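Local atomic coordinates of uncharacterized protein (Enterococcus faecalis, PDB entry 2R41), a protein that is of unknown function but belongs to the DUF960 family and may be a GTP cyclohydrolase, an activity that remains unproven. Residues N39-F52 and H64-I76. Sequence-based numbering, arbitrary orientation.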
ATOM      1  N   ASN C  39      13.240 -17.839 -15.204  1.00 44.04           N
ATOM      2  CA  ASN C  39      14.321 -18.798 -15.347  1.00 44.07           C
ATOM      3  C   ASN C  39      14.490 -19.830 -14.240  1.00 43.50           C
ATOM      4  O   ASN C  39      15.128 -20.865 -14.462  1.00 44.78           O
ATOM      5  CB  ASN C  39      15.651 -18.089 -15.552  1.00 43.42           C
ATOM      6  CG  ASN C  39      15.796 -17.500 -16.921  1.00 46.06           C
ATOM      7  OD1 ASN C  39      14.963 -17.704 -17.831  1.00 49.61           O
ATOM      8  ND2 ASN C  39      16.867 -16.748 -17.089  1.00 48.48           N
ATOM      9  N   LEU C  40      13.961 -19.584 -13.049  1.00 42.06           N
ATOM     10  CA  LEU C  40      14.242 -20.506 -11.968  1.00 40.59           C
ATOM     11  C   LEU C  40      13.037 -21.309 -11.574  1.00 41.78           C
ATOM     12  O   LEU C  40      13.061 -22.521 -11.675  1.00 43.45           O
ATOM     13  CB  LEU C  40      14.869 -19.764 -10.821  1.00 39.15           C
ATOM     14  CG  LEU C  40      16.402 -19.584 -10.941  1.00 38.45           C
ATOM     15  CD1 LEU C  40      16.950 -19.730 -12.329  1.00 37.82           C
ATOM     16  CD2 LEU C  40      16.929 -18.312 -10.310  1.00 35.84           C
ATOM     17  N   LYS C  41      11.946 -20.676 -11.178  1.00 42.02           N
ATOM     18  CA  LYS C  41      10.834 -21.479 -10.678  1.00 43.86           C
ATOM     19  C   LYS C  41      10.372 -22.369 -11.769  1.00 45.61           C
ATOM     20  O   LYS C  41      10.283 -21.940 -12.900  1.00 47.07           O
ATOM     21  CB  LYS C  41       9.679 -20.641 -10.224  1.00 43.88           C
ATOM     22  CG  LYS C  41       9.931 -19.965  -8.913  1.00 44.63           C
ATOM     23  CD  LYS C  41       8.645 -19.322  -8.442  1.00 48.68           C
ATOM     24  CE  LYS C  41       7.782 -20.279  -7.552  1.00 53.10           C
ATOM     25  NZ  LYS C  41       8.171 -21.739  -7.380  1.00 52.91           N
ATOM     26  N   GLY C  42      10.103 -23.622 -11.450  1.00 46.98           N
ATOM     27  CA  GLY C  42       9.606 -24.541 -12.461  1.00 47.74           C
ATOM     28  C   GLY C  42      10.768 -25.163 -13.200  1.00 46.96           C
ATOM     29  O   GLY C  42      10.572 -26.148 -13.942  1.00 48.69           O
ATOM     30  N   VAL C  43      11.976 -24.623 -12.986  1.00 43.96           N
ATOM     31  CA  VAL C  43      13.139 -25.158 -13.678  1.00 43.72           C
ATOM     32  C   VAL C  43      14.031 -25.979 -12.771  1.00 44.62           C
ATOM     33  O   VAL C  43      14.331 -27.148 -13.086  1.00 46.71           O
ATOM     34  CB  VAL C  43      13.964 -24.094 -14.425  1.00 42.37           C
ATOM     35  CG1 VAL C  43      15.176 -24.737 -15.168  1.00 40.99           C
ATOM     36  CG2 VAL C  43      13.080 -23.338 -15.401  1.00 42.18           C
ATOM     37  N   ILE C  44      14.473 -25.396 -11.661  1.00 43.51           N
ATOM     38  CA  ILE C  44      15.264 -26.145 -10.684  1.00 44.32           C
ATOM     39  C   ILE C  44      14.668 -25.959  -9.271  1.00 44.68           C
ATOM     40  O   ILE C  44      13.904 -24.989  -9.042  1.00 44.64           O
ATOM     41  CB  ILE C  44      16.730 -25.672 -10.677  1.00 43.40           C
ATOM     42  CG1 ILE C  44      16.860 -24.454  -9.738  1.00 43.71           C
ATOM     43  CG2 ILE C  44      17.253 -25.469 -12.099  1.00 41.63           C
ATOM     44  CD1 ILE C  44      17.483 -23.234 -10.294  1.00 44.86           C
ATOM     45  N   PRO C  45      15.067 -26.822  -8.302  1.00 45.30           N
ATOM     46  CA  PRO C  45      14.596 -26.675  -6.940  1.00 45.31           C
ATOM     47  C   PRO C  45      15.286 -25.470  -6.345  1.00 43.96           C
ATOM     48  O   PRO C  45      16.421 -25.160  -6.721  1.00 43.32           O
ATOM     49  CB  PRO C  45      15.106 -27.916  -6.236  1.00 46.73           C
ATOM     50  CG  PRO C  45      15.962 -28.602  -7.136  1.00 47.30           C
ATOM     51  CD  PRO C  45      16.066 -27.890  -8.422  1.00 46.34           C
ATOM     52  N   LEU C  46      14.608 -24.782  -5.434  1.00 44.32           N
ATOM     53  CA  LEU C  46      15.124 -23.534  -4.881  1.00 42.86           C
ATOM     54  C   LEU C  46      15.382 -23.610  -3.397  1.00 44.23           C
ATOM     55  O   LEU C  46      14.558 -24.089  -2.605  1.00 45.10           O
ATOM     56  CB  LEU C  46      14.177 -22.398  -5.203  1.00 40.99           C
ATOM     57  CG  LEU C  46      14.267 -22.092  -6.679  1.00 40.65           C
ATOM     58  CD1 LEU C  46      13.262 -21.068  -7.092  1.00 39.49           C
ATOM     59  CD2 LEU C  46      15.663 -21.599  -6.975  1.00 40.93           C
ATOM     60  N   ASN C  47      16.567 -23.151  -3.047  1.00 44.64           N
ATOM     61  CA  ASN C  47      16.984 -22.947  -1.681  1.00 46.68           C
ATOM     62  C   ASN C  47      16.203 -21.751  -1.222  1.00 45.30           C
ATOM     63  O   ASN C  47      15.746 -20.977  -2.027  1.00 43.87           O
ATOM     64  CB  ASN C  47      18.447 -22.565  -1.765  1.00 47.60           C
ATOM     65  CG  ASN C  47      19.204 -22.820  -0.500  1.00 53.12           C
ATOM     66  OD1 ASN C  47      19.095 -22.061   0.487  1.00 57.27           O
ATOM     67  ND2 ASN C  47      20.052 -23.857  -0.531  1.00 59.16           N
ATOM     68  N   ASP C  48      16.029 -21.557   0.060  1.00 46.44           N
ATOM     69  CA  ASP C  48      15.272 -20.388   0.458  1.00 45.73           C
ATOM     70  C   ASP C  48      16.128 -19.158   0.403  1.00 44.11           C
ATOM     71  O   ASP C  48      15.665 -18.083   0.712  1.00 43.72           O
ATOM     72  CB  ASP C  48      14.715 -20.559   1.859  1.00 48.11           C
ATOM     73  CG  ASP C  48      15.799 -20.631   2.923  1.00 51.62           C
ATOM     74  OD1 ASP C  48      16.978 -20.354   2.602  1.00 56.55           O
ATOM     75  OD2 ASP C  48      15.484 -20.947   4.097  1.00 55.44           O
ATOM     76  N   LEU C  49      17.399 -19.314   0.050  1.00 44.15           N
ATOM     77  CA  LEU C  49      18.279 -18.157  -0.074  1.00 43.04           C
ATOM     78  C   LEU C  49      19.123 -18.240  -1.330  1.00 42.70           C
ATOM     79  O   LEU C  49      19.700 -19.287  -1.626  1.00 43.06           O
ATOM     80  CB  LEU C  49      19.156 -18.032   1.134  1.00 43.88           C
ATOM     81  CG  LEU C  49      20.209 -16.947   1.007  1.00 43.03           C
ATOM     82  CD1 LEU C  49      19.658 -15.600   1.365  1.00 41.33           C
ATOM     83  CD2 LEU C  49      21.284 -17.349   1.985  1.00 48.01           C
ATOM     84  N   LEU C  50      19.156 -17.138  -2.077  1.00 41.74           N
ATOM     85  CA  LEU C  50      19.639 -17.132  -3.448  1.00 41.55           C
ATOM     86  C   LEU C  50      20.680 -16.057  -3.646  1.00 42.56           C
ATOM     87  O   LEU C  50      20.426 -14.891  -3.301  1.00 42.81           O
ATOM     88  CB  LEU C  50      18.466 -16.837  -4.344  1.00 39.81           C
ATOM     89  CG  LEU C  50      17.713 -17.999  -4.961  1.00 39.10           C
ATOM     90  CD1 LEU C  50      17.483 -19.146  -4.059  1.00 38.73           C
ATOM     91  CD2 LEU C  50      16.420 -17.486  -5.474  1.00 38.76           C
ATOM     92  N   HIS C  51      21.848 -16.423  -4.179  1.00 44.23           N
ATOM     93  CA  HIS C  51      22.939 -15.462  -4.389  1.00 45.66           C
ATOM     94  C   HIS C  51      22.839 -14.925  -5.811  1.00 44.97           C
ATOM     95  O   HIS C  51      22.649 -15.686  -6.766  1.00 46.18           O
ATOM     96  CB  HIS C  51      24.311 -16.105  -4.212  1.00 47.42           C
ATOM     97  CG  HIS C  51      24.537 -16.764  -2.871  1.00 55.40           C
ATOM     98  ND1 HIS C  51      23.597 -17.570  -2.246  1.00 60.64           N
ATOM     99  CD2 HIS C  51      25.635 -16.800  -2.069  1.00 60.77           C
ATOM    100  CE1 HIS C  51      24.096 -18.053  -1.116  1.00 60.46           C
ATOM    101  NE2 HIS C  51      25.329 -17.602  -0.986  1.00 62.27           N
ATOM    102  N   PHE C  52      22.956 -13.617  -5.975  1.00 44.27           N
ATOM    103  CA  PHE C  52      23.126 -13.067  -7.310  1.00 43.85           C
ATOM    104  C   PHE C  52      24.325 -12.149  -7.381  1.00 45.66           C
ATOM    105  O   PHE C  52      24.337 -11.142  -6.702  1.00 46.00           O
ATOM    106  CB  PHE C  52      21.906 -12.286  -7.703  1.00 41.52           C
ATOM    107  CG  PHE C  52      20.657 -13.118  -7.770  1.00 39.77           C
ATOM    108  CD1 PHE C  52      20.337 -13.819  -8.911  1.00 36.38           C
ATOM    109  CD2 PHE C  52      19.777 -13.166  -6.692  1.00 36.27           C
ATOM    110  CE1 PHE C  52      19.185 -14.560  -8.970  1.00 33.93           C
ATOM    111  CE2 PHE C  52      18.651 -13.913  -6.750  1.00 32.99           C
ATOM    112  CZ  PHE C  52      18.349 -14.611  -7.892  1.00 35.11           C
ATOM    113  N   HIS C  64      25.142 -13.347 -12.342  0.50 45.48           N
ATOM    114  CA  HIS C  64      25.472 -14.718 -12.071  0.50 45.56           C
ATOM    115  C   HIS C  64      24.571 -15.128 -10.937  0.50 44.63           C
ATOM    116  O   HIS C  64      24.455 -14.405  -9.945  0.50 44.24           O
ATOM    117  CB  HIS C  64      26.918 -14.835 -11.623  0.50 46.63           C
ATOM    118  CG  HIS C  64      27.357 -16.241 -11.402  0.50 46.85           C
ATOM    119  ND1 HIS C  64      27.631 -17.103 -12.443  0.50 47.92           N
ATOM    120  CD2 HIS C  64      27.560 -16.941 -10.264  0.50 46.80           C
ATOM    121  CE1 HIS C  64      27.999 -18.272 -11.954  0.50 48.79           C
ATOM    122  NE2 HIS C  64      27.956 -18.204 -10.635  0.50 47.96           N
ATOM    123  N   PHE C  65      23.930 -16.280 -11.091  1.00 44.61           N
ATOM    124  CA  PHE C  65      23.149 -16.886 -10.003  1.00 44.03           C
ATOM    125  C   PHE C  65      23.814 -18.137  -9.432  1.00 45.48           C
ATOM    126  O   PHE C  65      24.409 -18.927 -10.175  1.00 46.32           O
ATOM    127  CB  PHE C  65      21.750 -17.270 -10.490  1.00 43.21           C
ATOM    128  CG  PHE C  65      21.060 -18.291  -9.623  1.00 42.50           C
ATOM    129  CD1 PHE C  65      20.634 -17.965  -8.337  1.00 41.43           C
ATOM    130  CD2 PHE C  65      20.854 -19.589 -10.087  1.00 42.80           C
ATOM    131  CE1 PHE C  65      20.002 -18.920  -7.525  1.00 42.91           C
ATOM    132  CE2 PHE C  65      20.217 -20.555  -9.287  1.00 42.90           C
ATOM    133  CZ  PHE C  65      19.786 -20.227  -8.004  1.00 42.97           C
ATOM    134  N   SER C  66      23.680 -18.331  -8.123  1.00 45.62           N
ATOM    135  CA  SER C  66      24.035 -19.600  -7.498  1.00 47.43           C
ATOM    136  C   SER C  66      23.311 -19.718  -6.176  1.00 47.59           C
ATOM    137  O   SER C  66      22.707 -18.749  -5.739  1.00 47.00           O
ATOM    138  CB  SER C  66      25.558 -19.718  -7.285  1.00 48.99           C
ATOM    139  OG  SER C  66      26.071 -18.738  -6.389  1.00 49.64           O
ATOM    140  N   GLN C  67      23.379 -20.899  -5.558  1.00 49.31           N
ATOM    141  CA  GLN C  67      22.809 -21.179  -4.245  1.00 50.38           C
ATOM    142  C   GLN C  67      23.641 -22.260  -3.545  1.00 53.80           C
ATOM    143  O   GLN C  67      24.310 -23.062  -4.210  1.00 54.29           O
ATOM    144  CB  GLN C  67      21.327 -21.599  -4.346  1.00 49.75           C
ATOM    145  CG  GLN C  67      21.033 -22.853  -5.168  1.00 49.68           C
ATOM    146  CD  GLN C  67      19.548 -23.127  -5.361  1.00 50.06           C
ATOM    147  OE1 GLN C  67      18.707 -22.540  -4.697  1.00 51.41           O
ATOM    148  NE2 GLN C  67      19.223 -24.033  -6.270  1.00 48.11           N
ATOM    149  N   GLU C  68      23.599 -22.232  -2.208  0.50 55.71           N
ATOM    150  CA  GLU C  68      24.196 -23.229  -1.317  0.50 59.30           C
ATOM    151  C   GLU C  68      23.566 -24.586  -1.641  0.50 60.99           C
ATOM    152  O   GLU C  68      22.376 -24.650  -1.977  0.50 60.25           O
ATOM    153  CB  GLU C  68      23.906 -22.866   0.159  0.50 59.96           C
ATOM    154  CG  GLU C  68      24.636 -21.614   0.737  0.50 60.32           C
ATOM    155  CD  GLU C  68      23.748 -20.715   1.667  0.50 60.23           C
ATOM    156  OE1 GLU C  68      24.105 -19.527   1.867  0.50 60.29           O
ATOM    157  OE2 GLU C  68      22.697 -21.170   2.188  0.50 60.54           O
ATOM    158  N   ASN C  69      24.354 -25.663  -1.559  1.00 63.94           N
ATOM    159  CA  ASN C  69      23.830 -27.031  -1.779  1.00 66.72           C
ATOM    160  C   ASN C  69      23.348 -27.302  -3.182  1.00 66.08           C
ATOM    161  O   ASN C  69      22.367 -28.037  -3.361  1.00 67.05           O
ATOM    162  CB  ASN C  69      22.644 -27.345  -0.851  1.00 67.94           C
ATOM    163  CG  ASN C  69      23.062 -27.535   0.560  1.00 71.41           C
ATOM    164  OD1 ASN C  69      24.245 -27.765   0.846  1.00 73.80           O
ATOM    165  ND2 ASN C  69      22.099 -27.432   1.471  1.00 73.78           N
ATOM    166  N   SER C  70      23.991 -26.710  -4.179  1.00 64.92           N
ATOM    167  CA  SER C  70      23.566 -26.977  -5.532  1.00 64.42           C
ATOM    168  C   SER C  70      24.658 -26.645  -6.498  1.00 64.12           C
ATOM    169  O   SER C  70      25.459 -25.755  -6.262  1.00 63.29           O
ATOM    170  CB  SER C  70      22.284 -26.213  -5.862  1.00 62.77           C
ATOM    171  OG  SER C  70      22.015 -26.257  -7.257  1.00 64.26           O
ATOM    172  N   SER C  71      24.675 -27.379  -7.595  1.00 65.41           N
ATOM    173  CA  SER C  71      25.758 -27.270  -8.540  1.00 67.28           C
ATOM    174  C   SER C  71      25.360 -26.369  -9.699  1.00 66.38           C
ATOM    175  O   SER C  71      26.161 -26.057 -10.577  1.00 67.10           O
ATOM    176  CB  SER C  71      26.228 -28.665  -8.995  1.00 69.48           C
ATOM    177  OG  SER C  71      25.160 -29.403  -9.549  1.00 69.09           O
ATOM    178  N   VAL C  72      24.128 -25.904  -9.687  1.00 66.00           N
ATOM    179  CA  VAL C  72      23.735 -24.937 -10.689  1.00 65.68           C
ATOM    180  C   VAL C  72      24.336 -23.549 -10.483  1.00 64.84           C
ATOM    181  O   VAL C  72      24.337 -23.021  -9.362  1.00 64.72           O
ATOM    182  CB  VAL C  72      22.231 -24.839 -10.799  1.00 64.82           C
ATOM    183  CG1 VAL C  72      21.858 -23.483 -11.361  1.00 63.48           C
ATOM    184  CG2 VAL C  72      21.743 -25.962 -11.717  1.00 66.70           C
ATOM    185  N   GLU C  73      24.906 -23.021 -11.566  1.00 65.18           N
ATOM    186  CA  GLU C  73      25.225 -21.595 -11.725  1.00 64.74           C
ATOM    187  C   GLU C  73      24.522 -21.196 -13.009  1.00 63.74           C
ATOM    188  O   GLU C  73      24.227 -22.034 -13.860  1.00 64.41           O
ATOM    189  CB  GLU C  73      26.733 -21.278 -11.925  1.00 66.42           C
ATOM    190  CG  GLU C  73      27.778 -22.348 -11.560  1.00 71.41           C
ATOM    191  CD  GLU C  73      28.097 -22.387 -10.058  1.00 75.60           C
ATOM    192  OE1 GLU C  73      28.368 -21.303  -9.480  1.00 75.32           O
ATOM    193  OE2 GLU C  73      28.091 -23.506  -9.463  1.00 78.70           O
HETATM  194  N   MSE C  74      24.285 -19.908 -13.163  1.00 62.28           N
HETATM  195  CA  MSE C  74      23.632 -19.422 -14.331  1.00 62.17           C
HETATM  196  C   MSE C  74      24.065 -18.006 -14.511  1.00 60.11           C
HETATM  197  O   MSE C  74      24.141 -17.265 -13.541  1.00 59.47           O
HETATM  198  CB  MSE C  74      22.140 -19.462 -14.132  1.00 61.15           C
HETATM  199  CG  MSE C  74      21.424 -19.202 -15.400  1.00 63.33           C
HETATM  200 SE   MSE C  74      19.557 -19.549 -15.169  0.75 66.26          SE
HETATM  201  CE  MSE C  74      19.026 -19.667 -17.083  1.00 68.55           C
ATOM    202  N   ALA C  75      24.378 -17.646 -15.751  1.00 59.79           N
ATOM    203  CA  ALA C  75      24.697 -16.272 -16.122  1.00 58.40           C
ATOM    204  C   ALA C  75      23.553 -15.730 -16.960  1.00 57.45           C
ATOM    205  O   ALA C  75      23.168 -16.348 -17.944  1.00 58.39           O
ATOM    206  CB  ALA C  75      26.001 -16.223 -16.895  1.00 59.68           C
ATOM    207  N   ILE C  76      22.989 -14.598 -16.553  1.00 55.80           N
ATOM    208  CA  ILE C  76      21.841 -14.025 -17.245  1.00 55.41           C
ATOM    209  C   ILE C  76      22.227 -12.648 -17.713  1.00 55.53           C
ATOM    210  O   ILE C  76      22.471 -11.770 -16.900  1.00 54.67           O
ATOM    211  CB  ILE C  76      20.566 -13.941 -16.339  1.00 54.15           C
ATOM    212  CG1 ILE C  76      20.117 -15.316 -15.836  1.00 54.61           C
ATOM    213  CG2 ILE C  76      19.397 -13.452 -17.118  1.00 55.13           C
ATOM    214  CD1 ILE C  76      20.723 -15.747 -14.501  1.00 55.39           C
TER
HETATM  215  O   HOH W   1      22.201 -20.396  -1.097  1.00 37.83           O
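In the open end of the antiparallel hairpin 49-57/60-66, His51 and Ser66 form a hydrogen-bonded pair. His51 N gives to Ser66 O at 2.9 Å and Ser66 N to His51 O at 3.1 Å; Phe52 and Phe65 follow as the non-hydrogen-bonded pair, both on the face covered by helix 26-40. Their rings meet obliquely, planes 38° apart, while Leu40, from the end of that helix, sets CD2 over the centre of the Phe65 ring, a CH-pi contact 3.9 Å from the centroid. Leu50 CG lies at the edge of the same ring, 3.6 Å from Phe65 CE1, and Ile44 CD1 approaches Phe65 CE2. Phenylalanine suits this place because its flat ring offers a broad face to the Leu40 methyl and a rim to Leu50 between helix end and sheet. Just past the paired residues, the Gln67 side chain ties the hairpin to the loop after the helix. Its CG stands between the backbone N and the carbonyl carbon (chi1 60°) and the chain then runs extended, carrying the amide to that loop. There OE1 accepts from Asn47 N at 2.8 Å, and NE2 gives an almost straight bond to Pro45 O, which lies in the amide plane. One buried amide thus satisfies a donor and an acceptor of a loop. Asn47 OD1 in turn accepts from Leu49 N, an Asx turn leading into the strand, and a water joins Leu49 O to Glu68 N. Loop and hairpin are thus joined within an alpha-beta arrangement, a mixed sheet with helix 26-40 packed against its Phe52/Phe65 face.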